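PDB 3UQZ: DNA processing protein DprA from Streptococcus pneumoniae, which binds single-stranded DNA cooperatively, shields it from nucleases and helps load the recombinase RecA onto it during natural transformation. Local coordinates for residues 213-222 / 237-247. Numbering follows the deposited sequence.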
loop_
_atom_site.group_PDB
_atom_site.type_symbol
_atom_site.label_atom_id
_atom_site.label_comp_id
_atom_site.label_asym_id
_atom_site.label_seq_id
_atom_site.Cartn_x
_atom_site.Cartn_y
_atom_site.Cartn_z
ATOM N N ALA A 213 -2.597 -22.075 -0.533
ATOM C CA ALA A 213 -2.677 -21.217 0.646
ATOM C C ALA A 213 -2.505 -22.019 1.939
ATOM O O ALA A 213 -1.677 -21.644 2.763
ATOM C CB ALA A 213 -3.998 -20.467 0.657
ATOM N N GLY A 214 -3.236 -23.131 2.068
ATOM C CA GLY A 214 -3.223 -24.014 3.235
ATOM C C GLY A 214 -1.876 -24.589 3.629
ATOM O O GLY A 214 -1.589 -24.753 4.817
ATOM N N LEU A 215 -1.041 -24.893 2.630
ATOM C CA LEU A 215 0.308 -25.427 2.794
ATOM C C LEU A 215 1.262 -24.427 3.479
ATOM O O LEU A 215 2.209 -24.850 4.131
ATOM C CB LEU A 215 0.850 -25.738 1.390
ATOM C CG LEU A 215 1.401 -27.128 1.029
ATOM C CD1 LEU A 215 0.872 -28.234 1.912
ATOM C CD2 LEU A 215 1.135 -27.438 -0.433
ATOM N N CYS A 216 1.024 -23.112 3.313
ATOM C CA CYS A 216 1.921 -22.038 3.759
ATOM C C CYS A 216 1.437 -21.130 4.889
ATOM O O CYS A 216 0.236 -20.974 5.106
ATOM C CB CYS A 216 2.377 -21.220 2.555
ATOM S SG CYS A 216 2.524 -22.179 1.029
ATOM N N ARG A 217 2.403 -20.486 5.575
ATOM C CA ARG A 217 2.159 -19.538 6.673
ATOM C C ARG A 217 1.941 -18.101 6.146
ATOM O O ARG A 217 1.457 -17.242 6.890
ATOM C CB ARG A 217 3.307 -19.572 7.699
ATOM C CG ARG A 217 3.592 -20.953 8.289
ATOM C CD ARG A 217 2.769 -21.241 9.524
ATOM N NE ARG A 217 3.601 -21.278 10.729
ATOM C CZ ARG A 217 4.192 -22.370 11.213
ATOM N NH1 ARG A 217 4.065 -23.536 10.591
ATOM N NH2 ARG A 217 4.916 -22.301 12.323
ATOM N N GLY A 218 2.288 -17.880 4.874
ATOM C CA GLY A 218 2.124 -16.607 4.185
ATOM C C GLY A 218 1.897 -16.748 2.694
ATOM O O GLY A 218 2.356 -17.716 2.078
ATOM N N VAL A 219 1.190 -15.766 2.103
ATOM C CA VAL A 219 0.890 -15.711 0.665
ATOM C C VAL A 219 1.407 -14.389 0.096
ATOM O O VAL A 219 1.080 -13.335 0.620
ATOM C CB VAL A 219 -0.627 -15.908 0.342
ATOM C CG1 VAL A 219 -0.878 -15.947 -1.161
ATOM C CG2 VAL A 219 -1.189 -17.164 0.999
ATOM N N ILE A 220 2.194 -14.449 -0.987
ATOM C CA ILE A 220 2.717 -13.287 -1.703
ATOM C C ILE A 220 1.834 -13.044 -2.930
ATOM O O ILE A 220 1.665 -13.948 -3.752
ATOM C CB ILE A 220 4.225 -13.439 -2.062
ATOM C CG1 ILE A 220 5.116 -13.452 -0.800
ATOM C CG2 ILE A 220 4.681 -12.345 -3.055
ATOM C CD1 ILE A 220 6.568 -13.933 -1.041
ATOM N N VAL A 221 1.251 -11.824 -3.030
ATOM C CA VAL A 221 0.413 -11.393 -4.161
ATOM C C VAL A 221 1.144 -10.396 -5.028
ATOM O O VAL A 221 1.841 -9.519 -4.521
ATOM C CB VAL A 221 -0.972 -10.811 -3.811
ATOM C CG1 VAL A 221 -2.078 -11.514 -4.586
ATOM C CG2 VAL A 221 -1.233 -10.753 -2.314
ATOM N N ALA A 222 0.912 -10.493 -6.330
ATOM C CA ALA A 222 1.456 -9.600 -7.334
ATOM C C ALA A 222 0.507 -9.580 -8.498
ATOM O O ALA A 222 0.112 -10.633 -9.005
ATOM C CB ALA A 222 2.816 -10.074 -7.789
ATOM N N ALA A 237 -7.218 -16.877 2.498
ATOM C CA ALA A 237 -5.990 -17.082 3.287
ATOM C C ALA A 237 -6.024 -16.215 4.554
ATOM O O ALA A 237 -5.574 -16.664 5.612
ATOM C CB ALA A 237 -4.753 -16.759 2.462
HETATM N N MSE A 238 -6.581 -14.989 4.447
HETATM C CA MSE A 238 -6.742 -14.051 5.556
HETATM C C MSE A 238 -7.760 -14.607 6.565
HETATM O O MSE A 238 -7.559 -14.480 7.774
HETATM C CB MSE A 238 -7.169 -12.678 5.028
HETATM C CG MSE A 238 -6.122 -11.597 5.270
HETATM SE SE MSE A 238 -6.057 -10.185 3.906
HETATM C CE MSE A 238 -5.543 -8.736 5.037
ATOM N N GLU A 239 -8.810 -15.290 6.062
ATOM C CA GLU A 239 -9.841 -15.952 6.871
ATOM C C GLU A 239 -9.251 -17.159 7.624
ATOM O O GLU A 239 -9.729 -17.488 8.707
ATOM C CB GLU A 239 -11.022 -16.401 5.992
ATOM C CG GLU A 239 -11.966 -15.282 5.566
ATOM C CD GLU A 239 -12.794 -15.540 4.316
ATOM O OE1 GLU A 239 -13.192 -16.704 4.073
ATOM O OE2 GLU A 239 -13.070 -14.561 3.586
ATOM N N GLU A 240 -8.211 -17.805 7.059
ATOM C CA GLU A 240 -7.518 -18.945 7.669
ATOM C C GLU A 240 -6.405 -18.491 8.648
ATOM O O GLU A 240 -5.694 -19.331 9.207
ATOM C CB GLU A 240 -6.957 -19.900 6.588
ATOM C CG GLU A 240 -8.001 -20.716 5.836
ATOM C CD GLU A 240 -8.706 -21.849 6.565
ATOM O OE1 GLU A 240 -8.293 -22.207 7.694
ATOM O OE2 GLU A 240 -9.666 -22.402 5.981
ATOM N N GLY A 241 -6.284 -17.174 8.846
ATOM C CA GLY A 241 -5.297 -16.562 9.733
ATOM C C GLY A 241 -3.886 -16.496 9.181
ATOM O O GLY A 241 -2.934 -16.320 9.948
ATOM N N ARG A 242 -3.738 -16.610 7.843
ATOM C CA ARG A 242 -2.436 -16.560 7.169
ATOM C C ARG A 242 -2.083 -15.127 6.756
ATOM O O ARG A 242 -2.973 -14.329 6.446
ATOM C CB ARG A 242 -2.391 -17.510 5.944
ATOM C CG ARG A 242 -2.934 -18.935 6.147
ATOM C CD ARG A 242 -2.166 -19.732 7.191
ATOM N NE ARG A 242 -2.107 -21.159 6.869
ATOM C CZ ARG A 242 -3.003 -22.060 7.267
ATOM N NH1 ARG A 242 -4.051 -21.688 7.994
ATOM N NH2 ARG A 242 -2.857 -23.337 6.944
ATOM N N ASP A 243 -0.776 -14.799 6.772
ATOM C CA ASP A 243 -0.275 -13.484 6.395
ATOM C C ASP A 243 -0.315 -13.330 4.893
ATOM O O ASP A 243 0.023 -14.270 4.162
ATOM C CB ASP A 243 1.173 -13.281 6.865
ATOM C CG ASP A 243 1.394 -13.152 8.357
ATOM O OD1 ASP A 243 0.518 -12.559 9.044
ATOM O OD2 ASP A 243 2.477 -13.566 8.832
ATOM N N VAL A 244 -0.723 -12.139 4.426
ATOM C CA VAL A 244 -0.722 -11.811 3.009
ATOM C C VAL A 244 0.206 -10.638 2.745
ATOM O O VAL A 244 0.117 -9.613 3.422
ATOM C CB VAL A 244 -2.072 -11.881 2.223
ATOM C CG1 VAL A 244 -3.277 -12.075 3.133
ATOM C CG2 VAL A 244 -2.271 -10.717 1.269
ATOM N N PHE A 245 1.186 -10.858 1.857
ATOM C CA PHE A 245 2.218 -9.900 1.490
ATOM C C PHE A 245 1.936 -9.419 0.087
ATOM O O PHE A 245 2.113 -10.178 -0.867
ATOM C CB PHE A 245 3.615 -10.548 1.587
ATOM C CG PHE A 245 3.908 -11.216 2.906
ATOM C CD1 PHE A 245 4.217 -10.464 4.033
ATOM C CD2 PHE A 245 3.877 -12.604 3.024
ATOM C CE1 PHE A 245 4.480 -11.087 5.258
ATOM C CE2 PHE A 245 4.135 -13.226 4.254
ATOM C CZ PHE A 245 4.431 -12.461 5.362
ATOM N N ALA A 246 1.450 -8.174 -0.047
ATOM C CA ALA A 246 1.092 -7.633 -1.352
ATOM C C ALA A 246 2.147 -6.717 -1.950
ATOM O O ALA A 246 2.664 -5.832 -1.265
ATOM C CB ALA A 246 -0.255 -6.946 -1.283
ATOM N N ILE A 247 2.484 -6.956 -3.231
ATOM C CA ILE A 247 3.434 -6.147 -3.995
ATOM C C ILE A 247 2.631 -5.028 -4.683
ATOM O O ILE A 247 1.710 -5.340 -5.450
ATOM C CB ILE A 247 4.254 -6.998 -5.016
ATOM C CG1 ILE A 247 5.083 -8.101 -4.305
ATOM C CG2 ILE A 247 5.158 -6.096 -5.883
ATOM C CD1 ILE A 247 5.519 -9.268 -5.207
HETATM O O HOH W 1 3.927 -15.701 7.660
#
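Arg-242 reaches across and binds two carbonyls at the C-terminal end of helix 204-215, that of Gly-214 in its last turn and that of Cys-216 just past it, with one edge of the guanidinium. NE donates to Cys-216 O at 2.9 Å, with the oxygen almost in the guanidinium plane, while NH2 meets Gly-214 O, also at 2.9 Å, from a tilt of 18° to that plane. The third nitrogen, NH1, turns back to Glu-240 O at 3.1 Å, and the chain, bent at chi2 (-62°) and chi3, curls to allow this. Three backbone carbonyls thus fix the rotation of the group, and their partial charges, with that of the helix end, would probably stabilise its positive charge. Glu-240 O belongs to the turn where Gly-241 ends helix 229-239 in a Schellman motif. Beyond the arginine the chains run side by side as parallel strands 218-222 and 243-246, the two strands of a right-handed beta-alpha-beta crossover through helix 229-239 in the Rossmann-like domain of DprA. Val-219 and Val-221 lie between Asp-243, Phe-245 and Ile-247 in the bonding pattern, each giving its N-H to one residue and its carbonyl to the next; the bond from Phe-245 N to Val-219 O is nearly straight. On one face Phe-245 leans back along the strand, CE2 lying 3.9 Å from Gly-218 CA, where Gly-218, having no side chain, lets the ring come up to the backbone. Ile-220 packs its CG1 against Phe-245 CB, and its CG2, anti to the backbone N, meets Ile-247 CD1 at 3.8 Å; helix 119-130 lies against Ile-247 here. The other face carries Val-221 CG2 against Val-244 CG2, 3.7 Å apart, and Val-219 CG2 against Ala-237 CB of the crossover helix. At the strand entrance a water donates to Asp-243 OD2 and, weakly, to Arg-217 O; the guanidinium of Arg-217 forms a salt bridge with Asp-84.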